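Local coordinates for fluorescence recovery protein (Synechocystis sp., PDB 4JDX), which interacts with OCP-R, speeds its conversion to OCP-O and increases fluorescence recovery after non-photochemical quenching, most probably by weakening OCP-R binding to the phycobilisome core, at residues H24-K29 with A95-F100. Residues are numbered along the deposited sequence; the frame is centred on the assembly and turned at random.
Sequences HALFRK and AEELTF
Leu26 is the central side chain of this contact, touching Glu97, Leu98 and Phe100. Its CG lies anti to the backbone N (chi1 -180°), and the forked end reaches from helix 17-47 to residues 95-100. The apolar part of the contact belongs to one branch: CD2 of Leu26 meets CD2 of Leu98 at 4.0 Å, the two side chains crossing at about a right angle. The same methyl lies 4.1 Å from CE2 of Phe100, at the edge of the ring and near its plane. It also rests 3.6 Å from the carbonyl O of Glu97, so it packs on backbone as well as side chains. An alanine in place of Leu26 would remove both methyls and would probably loosen the seat of Leu98 and Phe100 against the helix.

Aliphatic carbons also pack against the carboxylate of Glu97, whose chain is extended beyond CG. CD1 of Leu26 lies 3.6 Å from its OE1, and CE of Lys29 stands 3.9 Å from its OE2. The polar partners are others: OE1 accepts a hydrogen bond from Gln94 N, while OE2 forms a salt bridge with Arg33, one turn beyond Lys29 on the same helix. Lys29 NZ stays 4.9 Å from Glu97 OE2, an attraction at a distance that probably supplements the Arg33 bridge.

No hydrogen bond joins residues 24-29 to 95-100. Residues 95-100, opening with a short 3-10 segment, lie in the loop between helix 80-89 and helix 103-114; Leu26 also touches Phe84 of the former, and Leu98 rests on Ile109 of the latter, so the contact lies where helix 17-47 meets helix 80-89 and the loop leading to helix 103-114.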
loop_
_atom_site.group_PDB
_atom_site.type_symbol
_atom_site.label_atom_id
_atom_site.label_comp_id
_atom_site.label_asym_id
_atom_site.label_seq_id
_atom_site.Cartn_x
_atom_site.Cartn_y
_atom_site.Cartn_z
ATOM N N HIS A 24 8.048 -18.420 21.870
ATOM C CA HIS A 24 8.502 -18.149 20.510
ATOM C C HIS A 24 7.623 -18.869 19.499
ATOM O O HIS A 24 7.240 -18.301 18.474
ATOM C CB HIS A 24 9.955 -18.595 20.331
ATOM C CG HIS A 24 10.949 -17.699 21.000
ATOM N ND1 HIS A 24 12.219 -18.119 21.339
ATOM C CD2 HIS A 24 10.868 -16.405 21.386
ATOM C CE1 HIS A 24 12.872 -17.124 21.909
ATOM N NE2 HIS A 24 12.074 -16.071 21.949
ATOM N N ALA A 25 7.302 -20.125 19.796
ATOM C CA ALA A 25 6.500 -20.943 18.897
ATOM C C ALA A 25 5.093 -20.369 18.798
ATOM O O ALA A 25 4.448 -20.451 17.750
ATOM C CB ALA A 25 6.457 -22.383 19.390
ATOM N N LEU A 26 4.626 -19.777 19.890
ATOM C CA LEU A 26 3.292 -19.195 19.929
ATOM C C LEU A 26 3.279 -17.846 19.213
ATOM O O LEU A 26 2.287 -17.477 18.585
ATOM C CB LEU A 26 2.815 -19.038 21.373
ATOM C CG LEU A 26 1.418 -18.437 21.526
ATOM C CD1 LEU A 26 0.415 -19.180 20.645
ATOM C CD2 LEU A 26 0.988 -18.458 22.987
ATOM N N PHE A 27 4.389 -17.117 19.308
ATOM C CA PHE A 27 4.548 -15.858 18.583
ATOM C C PHE A 27 4.412 -16.084 17.085
ATOM O O PHE A 27 3.644 -15.404 16.410
ATOM C CB PHE A 27 5.918 -15.236 18.869
ATOM C CG PHE A 27 5.917 -14.235 19.995
ATOM C CD1 PHE A 27 4.861 -14.160 20.884
ATOM C CD2 PHE A 27 6.977 -13.359 20.152
ATOM C CE1 PHE A 27 4.868 -13.236 21.911
ATOM C CE2 PHE A 27 6.985 -12.434 21.176
ATOM C CZ PHE A 27 5.931 -12.372 22.055
ATOM N N ARG A 28 5.169 -17.045 16.569
ATOM C CA ARG A 28 5.146 -17.353 15.147
ATOM C C ARG A 28 3.747 -17.776 14.712
ATOM O O ARG A 28 3.274 -17.386 13.649
ATOM C CB ARG A 28 6.156 -18.456 14.835
ATOM C CG ARG A 28 7.600 -18.044 15.079
ATOM C CD ARG A 28 8.570 -19.116 14.615
ATOM N NE ARG A 28 8.615 -20.254 15.531
ATOM C CZ ARG A 28 9.547 -20.447 16.462
ATOM N NH1 ARG A 28 10.542 -19.584 16.623
ATOM N NH2 ARG A 28 9.486 -21.519 17.241
ATOM N N LYS A 29 3.090 -18.571 15.549
ATOM C CA LYS A 29 1.739 -19.038 15.269
ATOM C C LYS A 29 0.793 -17.851 15.106
ATOM O O LYS A 29 0.054 -17.762 14.125
ATOM C CB LYS A 29 1.254 -19.928 16.410
ATOM C CG LYS A 29 0.075 -20.815 16.064
ATOM C CD LYS A 29 -0.391 -21.580 17.291
ATOM C CE LYS A 29 -1.215 -22.799 16.922
ATOM N NZ LYS A 29 -0.397 -24.045 16.937
ATOM N N ALA A 95 -6.522 -18.078 25.134
ATOM C CA ALA A 95 -6.093 -18.203 26.524
ATOM C C ALA A 95 -5.570 -19.607 26.816
ATOM O O ALA A 95 -4.647 -19.782 27.611
ATOM C CB ALA A 95 -7.249 -17.871 27.454
ATOM N N GLU A 96 -6.156 -20.601 26.157
ATOM C CA GLU A 96 -5.800 -21.997 26.390
ATOM C C GLU A 96 -4.372 -22.292 25.930
ATOM O O GLU A 96 -3.770 -23.283 26.343
ATOM C CB GLU A 96 -6.784 -22.928 25.670
ATOM C CG GLU A 96 -8.252 -22.654 25.979
ATOM C CD GLU A 96 -8.867 -21.637 25.033
ATOM O OE1 GLU A 96 -9.151 -20.505 25.478
ATOM O OE2 GLU A 96 -9.063 -21.970 23.843
ATOM N N GLU A 97 -3.834 -21.420 25.084
ATOM C CA GLU A 97 -2.497 -21.605 24.526
ATOM C C GLU A 97 -1.411 -21.028 25.436
ATOM O O GLU A 97 -0.226 -21.064 25.097
ATOM C CB GLU A 97 -2.421 -20.956 23.140
ATOM C CG GLU A 97 -3.350 -21.592 22.118
ATOM C CD GLU A 97 -3.346 -20.877 20.782
ATOM O OE1 GLU A 97 -3.145 -19.644 20.759
ATOM O OE2 GLU A 97 -3.541 -21.553 19.750
ATOM N N LEU A 98 -1.819 -20.509 26.591
ATOM C CA LEU A 98 -0.891 -19.889 27.533
ATOM C C LEU A 98 -0.557 -20.802 28.711
ATOM O O LEU A 98 0.191 -20.416 29.608
ATOM C CB LEU A 98 -1.494 -18.591 28.069
ATOM C CG LEU A 98 -1.775 -17.512 27.023
ATOM C CD1 LEU A 98 -2.580 -16.373 27.639
ATOM C CD2 LEU A 98 -0.469 -17.007 26.426
ATOM N N THR A 99 -1.099 -22.016 28.697
ATOM C CA THR A 99 -1.017 -22.908 29.848
ATOM C C THR A 99 0.379 -23.491 30.076
ATOM O O THR A 99 0.602 -24.200 31.057
ATOM C CB THR A 99 -2.012 -24.075 29.712
ATOM O OG1 THR A 99 -1.676 -24.855 28.558
ATOM C CG2 THR A 99 -3.439 -23.556 29.581
ATOM N N PHE A 100 1.315 -23.198 29.178
ATOM C CA PHE A 100 2.694 -23.643 29.354
ATOM C C PHE A 100 3.433 -22.660 30.259
ATOM O O PHE A 100 4.494 -22.972 30.803
ATOM C CB PHE A 100 3.409 -23.771 28.005
ATOM C CG PHE A 100 3.649 -22.454 27.316
ATOM C CD1 PHE A 100 4.804 -21.731 27.557
ATOM C CD2 PHE A 100 2.720 -21.940 26.431
ATOM C CE1 PHE A 100 5.024 -20.522 26.929
ATOM C CE2 PHE A 100 2.938 -20.731 25.802
ATOM C CZ PHE A 100 4.090 -20.022 26.051
#